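Local coordinates for DNA mimic protein DMP12 (Neisseria meningitidis MC58, PDB 3W1O), which mimics DNA and binds the dimeric histone-like protein HU, occupying its DNA-binding sites and probably acting as a regulator rather than a competitive inhibitor, at residues Tyr48-Glu59 / Lys86-Leu97. Sequence-based numbering, arbitrary orientation.
Sequences YQNRGLWRLVSE and KLQNSDFSTEPL
Phe92 reaches from the loop between helices 77-88 and 96-111 into the bend where helix 42-51 gives way to helix 53-61. Its CE2 meets Arg51 O at the ring edge, 3.3 Å away, while CZ lies against CA and CB of Leu53 and CE1 touches Leu56 CD2. Tyr48 turns an edge toward the Phe92 face in a T-shaped pair, centroids 5.9 Å apart and planes at 69°. Beside the ring the packing is apolar and tight: Leu53 CD1 is pressed to 3.4 Å from Leu87 CD2, closer than usual van der Waals contact, the two side chains crossing at about a right angle, and Leu97, with CG anti to its backbone N (chi1 175°), brings CD2 to 3.5 Å from Tyr48 CD2. Leu87 and Leu97 continue inward, to helix 96-111 and strand 37-40 respectively.

Arg51 and Glu95 flank the ring. Arg51, bent at chi3, grips the Glu95 carboxylate end-on: NH2 donates nearly straight to OE2 (2.8 Å, 169°), and NH1 gives OE1 a more bent bond. The anti lone pair of OE1 takes the Tyr48 hydroxyl at 2.6 Å, so OE1 accepts two bonds, and with the bond to OE2 three hold the carboxylate's orientation. Phe92 CD2 lies over one guanidinium face, and a water links Tyr48 OH to Leu97 N. Both salt bridges lie at the exposed margin. The looser end is at Lys86, whose NZ bridges to Glu59 OE1, modelled doubtfully short, and whose CB and CG approach Leu56 only distantly.

Glu95 is the N-cap of helix 96-111. Gly52, with positive phi, closes helix 42-51 in a Schellman motif and N-caps helix 53-61, the interhelical loop 89-95 packing across that turn.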
loop_
_atom_site.group_PDB
_atom_site.type_symbol
_atom_site.label_atom_id
_atom_site.label_comp_id
_atom_site.label_asym_id
_atom_site.label_seq_id
_atom_site.Cartn_x
_atom_site.Cartn_y
_atom_site.Cartn_z
ATOM N N TYR A 48 2.099 1.414 13.822
ATOM C CA TYR A 48 2.215 2.542 12.902
ATOM C C TYR A 48 1.114 3.584 12.954
ATOM O O TYR A 48 1.355 4.726 12.640
ATOM C CB TYR A 48 2.467 2.017 11.479
ATOM C CG TYR A 48 3.931 1.634 11.405
ATOM C CD1 TYR A 48 4.916 2.600 11.174
ATOM C CD2 TYR A 48 4.335 0.322 11.653
ATOM C CE1 TYR A 48 6.290 2.244 11.178
ATOM C CE2 TYR A 48 5.688 -0.039 11.642
ATOM C CZ TYR A 48 6.647 0.933 11.406
ATOM O OH TYR A 48 7.974 0.572 11.404
ATOM N N GLN A 49 -0.078 3.201 13.362
ATOM C CA GLN A 49 -1.122 4.187 13.691
ATOM C C GLN A 49 -0.569 5.167 14.731
ATOM O O GLN A 49 -0.576 6.389 14.538
ATOM C CB GLN A 49 -2.345 3.449 14.264
ATOM C CG GLN A 49 -3.412 4.387 14.843
ATOM C CD GLN A 49 -3.894 5.449 13.820
ATOM O OE1 GLN A 49 -3.958 6.638 14.129
ATOM N NE2 GLN A 49 -4.227 5.010 12.627
ATOM N N ASN A 50 -0.075 4.614 15.832
ATOM C CA ASN A 50 0.363 5.443 16.962
ATOM C C ASN A 50 1.643 6.230 16.656
ATOM O O ASN A 50 2.010 7.157 17.363
ATOM C CB ASN A 50 0.467 4.581 18.240
ATOM C CG ASN A 50 -0.898 4.016 18.672
ATOM O OD1 ASN A 50 -1.934 4.652 18.478
ATOM N ND2 ASN A 50 -0.893 2.819 19.230
ATOM N N ARG A 51 2.294 5.899 15.560
ATOM C CA ARG A 51 3.447 6.687 15.136
ATOM C C ARG A 51 3.165 7.655 14.018
ATOM O O ARG A 51 4.039 8.427 13.597
ATOM C CB ARG A 51 4.570 5.756 14.817
ATOM C CG ARG A 51 5.070 5.212 16.149
ATOM C CD ARG A 51 6.268 4.335 15.991
ATOM N NE ARG A 51 7.343 5.121 15.411
ATOM C CZ ARG A 51 8.274 4.584 14.644
ATOM N NH1 ARG A 51 8.225 3.265 14.431
ATOM N NH2 ARG A 51 9.222 5.352 14.112
ATOM N N GLY A 52 1.943 7.592 13.520
ATOM C CA GLY A 52 1.472 8.573 12.552
ATOM C C GLY A 52 1.624 8.206 11.078
ATOM O O GLY A 52 1.417 9.057 10.216
ATOM N N LEU A 53 1.920 6.934 10.782
ATOM C CA LEU A 53 2.060 6.487 9.409
ATOM C C LEU A 53 0.756 6.660 8.577
ATOM O O LEU A 53 0.784 7.144 7.437
ATOM C CB LEU A 53 2.572 5.042 9.346
ATOM C CG LEU A 53 2.629 4.403 7.923
ATOM C CD1 LEU A 53 3.577 5.235 6.947
ATOM C CD2 LEU A 53 3.119 2.971 7.960
ATOM N N TRP A 54 -0.389 6.252 9.127
ATOM C CA TRP A 54 -1.591 6.259 8.329
ATOM C C TRP A 54 -2.053 7.687 8.179
ATOM O O TRP A 54 -2.538 8.086 7.108
ATOM C CB TRP A 54 -2.686 5.359 8.927
ATOM C CG TRP A 54 -2.155 3.999 9.286
ATOM C CD1 TRP A 54 -2.235 3.400 10.501
ATOM C CD2 TRP A 54 -1.411 3.105 8.444
ATOM N NE1 TRP A 54 -1.605 2.180 10.487
ATOM C CE2 TRP A 54 -1.094 1.963 9.231
ATOM C CE3 TRP A 54 -1.005 3.142 7.096
ATOM C CZ2 TRP A 54 -0.396 0.883 8.728
ATOM C CZ3 TRP A 54 -0.300 2.043 6.592
ATOM C CH2 TRP A 54 -0.003 0.943 7.406
ATOM N N ARG A 55 -1.850 8.483 9.222
ATOM C CA ARG A 55 -2.121 9.927 9.093
ATOM C C ARG A 55 -1.305 10.579 7.958
ATOM O O ARG A 55 -1.787 11.447 7.231
ATOM C CB ARG A 55 -1.830 10.613 10.448
ATOM C CG ARG A 55 -2.915 10.281 11.474
ATOM C CD ARG A 55 -2.653 10.979 12.805
ATOM N NE ARG A 55 -2.149 10.047 13.812
ATOM C CZ ARG A 55 -0.948 10.154 14.356
ATOM N NH1 ARG A 55 -0.167 11.153 13.983
ATOM N NH2 ARG A 55 -0.519 9.277 15.274
ATOM N N LEU A 56 -0.066 10.155 7.780
ATOM C CA LEU A 56 0.751 10.658 6.697
ATOM C C LEU A 56 0.146 10.305 5.370
ATOM O O LEU A 56 0.119 11.157 4.473
ATOM C CB LEU A 56 2.162 10.065 6.781
ATOM C CG LEU A 56 3.465 10.821 6.593
ATOM C CD1 LEU A 56 3.486 12.259 7.187
ATOM C CD2 LEU A 56 4.521 9.973 7.264
ATOM N N VAL A 57 -0.299 9.049 5.223
ATOM C CA VAL A 57 -0.963 8.597 4.017
ATOM C C VAL A 57 -2.245 9.401 3.796
ATOM O O VAL A 57 -2.507 9.881 2.685
ATOM C CB VAL A 57 -1.282 7.093 4.044
ATOM C CG1 VAL A 57 -2.015 6.715 2.784
ATOM C CG2 VAL A 57 0.009 6.280 4.137
ATOM N N SER A 58 -2.984 9.628 4.876
ATOM C CA SER A 58 -4.273 10.309 4.804
ATOM C C SER A 58 -4.134 11.756 4.315
ATOM O O SER A 58 -5.097 12.341 3.795
ATOM C CB SER A 58 -4.894 10.313 6.188
ATOM O OG SER A 58 -4.368 11.447 6.916
ATOM N N GLU A 59 -2.957 12.345 4.490
ATOM C CA GLU A 59 -2.706 13.715 4.001
ATOM C C GLU A 59 -2.859 13.823 2.494
ATOM O O GLU A 59 -3.206 14.885 2.008
ATOM C CB GLU A 59 -1.316 14.185 4.392
ATOM C CG GLU A 59 -1.188 14.527 5.863
ATOM C CD GLU A 59 0.200 15.068 6.235
ATOM O OE1 GLU A 59 0.942 15.601 5.362
ATOM O OE2 GLU A 59 0.538 14.955 7.427
ATOM N N LYS A 86 5.831 11.660 0.691
ATOM C CA LYS A 86 5.514 11.808 2.131
ATOM C C LYS A 86 6.317 10.763 2.928
ATOM O O LYS A 86 6.930 11.054 3.969
ATOM C CB LYS A 86 4.029 11.588 2.432
ATOM C CG LYS A 86 3.049 12.654 1.999
ATOM C CD LYS A 86 2.979 13.784 2.999
ATOM C CE LYS A 86 2.319 15.001 2.366
ATOM N NZ LYS A 86 2.268 16.088 3.392
ATOM N N LEU A 87 6.295 9.533 2.440
ATOM C CA LEU A 87 6.993 8.480 3.190
ATOM C C LEU A 87 8.517 8.614 3.161
ATOM O O LEU A 87 9.174 8.352 4.165
ATOM C CB LEU A 87 6.585 7.099 2.696
ATOM C CG LEU A 87 5.101 6.742 2.806
ATOM C CD1 LEU A 87 4.847 5.298 2.392
ATOM C CD2 LEU A 87 4.630 6.923 4.190
ATOM N N GLN A 88 9.063 8.936 1.991
ATOM C CA GLN A 88 10.521 9.099 1.824
ATOM C C GLN A 88 11.061 10.226 2.698
ATOM O O GLN A 88 12.186 10.161 3.159
ATOM C CB GLN A 88 10.858 9.375 0.356
ATOM C CG GLN A 88 10.885 8.103 -0.448
ATOM C CD GLN A 88 11.026 8.354 -1.923
ATOM O OE1 GLN A 88 10.689 9.437 -2.418
ATOM N NE2 GLN A 88 11.513 7.366 -2.639
ATOM N N ASN A 89 10.226 11.238 2.942
ATOM C CA ASN A 89 10.614 12.379 3.770
ATOM C C ASN A 89 10.256 12.260 5.238
ATOM O O ASN A 89 10.538 13.190 5.999
ATOM C CB ASN A 89 10.059 13.709 3.186
ATOM C CG ASN A 89 10.680 14.055 1.849
ATOM O OD1 ASN A 89 9.999 14.549 0.954
ATOM N ND2 ASN A 89 11.971 13.787 1.696
ATOM N N SER A 90 9.704 11.112 5.646
ATOM C CA SER A 90 9.168 10.925 6.988
ATOM C C SER A 90 10.228 10.519 7.989
ATOM O O SER A 90 11.348 10.181 7.610
ATOM C CB SER A 90 8.076 9.858 7.000
ATOM O OG SER A 90 8.618 8.566 6.771
ATOM N N ASP A 91 9.836 10.499 9.263
ATOM C CA ASP A 91 10.726 10.123 10.369
ATOM C C ASP A 91 10.954 8.612 10.473
ATOM O O ASP A 91 11.833 8.180 11.189
ATOM C CB ASP A 91 10.180 10.674 11.703
ATOM C CG ASP A 91 10.339 12.194 11.798
ATOM O OD1 ASP A 91 11.258 12.708 11.113
ATOM O OD2 ASP A 91 9.554 12.865 12.520
ATOM N N PHE A 92 10.186 7.818 9.736
ATOM C CA PHE A 92 10.404 6.348 9.740
ATOM C C PHE A 92 10.682 5.872 8.320
ATOM O O PHE A 92 10.366 4.745 7.956
ATOM C CB PHE A 92 9.212 5.563 10.388
ATOM C CG PHE A 92 7.893 6.217 10.224
ATOM C CD1 PHE A 92 7.478 6.654 8.969
ATOM C CD2 PHE A 92 7.053 6.397 11.320
ATOM C CE1 PHE A 92 6.273 7.305 8.800
ATOM C CE2 PHE A 92 5.843 7.039 11.174
ATOM C CZ PHE A 92 5.456 7.517 9.909
ATOM N N SER A 93 11.280 6.738 7.500
ATOM C CA SER A 93 11.429 6.424 6.094
ATOM C C SER A 93 12.391 5.255 5.867
ATOM O O SER A 93 12.485 4.747 4.754
ATOM C CB SER A 93 11.967 7.637 5.344
ATOM O OG SER A 93 13.323 7.887 5.778
ATOM N N THR A 94 13.137 4.854 6.897
ATOM C CA THR A 94 14.024 3.726 6.744
ATOM C C THR A 94 13.520 2.470 7.408
ATOM O O THR A 94 14.207 1.446 7.386
ATOM C CB THR A 94 15.470 4.030 7.256
ATOM O OG1 THR A 94 15.475 4.172 8.681
ATOM C CG2 THR A 94 16.003 5.273 6.589
ATOM N N GLU A 95 12.316 2.495 7.965
ATOM C CA GLU A 95 11.871 1.331 8.699
ATOM C C GLU A 95 11.287 0.342 7.702
ATOM O O GLU A 95 10.782 0.739 6.660
ATOM C CB GLU A 95 10.885 1.768 9.771
ATOM C CG GLU A 95 11.601 2.620 10.787
ATOM C CD GLU A 95 10.737 3.045 11.926
ATOM O OE1 GLU A 95 9.618 2.510 12.055
ATOM O OE2 GLU A 95 11.181 3.946 12.694
ATOM N N PRO A 96 11.451 -0.964 7.965
ATOM C CA PRO A 96 11.093 -1.934 6.909
ATOM C C PRO A 96 9.711 -1.771 6.362
ATOM O O PRO A 96 9.568 -1.803 5.155
ATOM C CB PRO A 96 11.245 -3.295 7.604
ATOM C CG PRO A 96 12.400 -2.997 8.643
ATOM C CD PRO A 96 12.101 -1.598 9.135
ATOM N N LEU A 97 8.679 -1.631 7.198
ATOM C CA LEU A 97 7.335 -1.550 6.612
ATOM C C LEU A 97 7.219 -0.349 5.663
ATOM O O LEU A 97 6.586 -0.434 4.594
ATOM C CB LEU A 97 6.280 -1.438 7.729
ATOM C CG LEU A 97 4.826 -1.218 7.252
ATOM C CD1 LEU A 97 4.384 -2.451 6.466
ATOM C CD2 LEU A 97 3.891 -0.978 8.461
HETATM O O HOH W 1 8.844 -1.686 10.129
#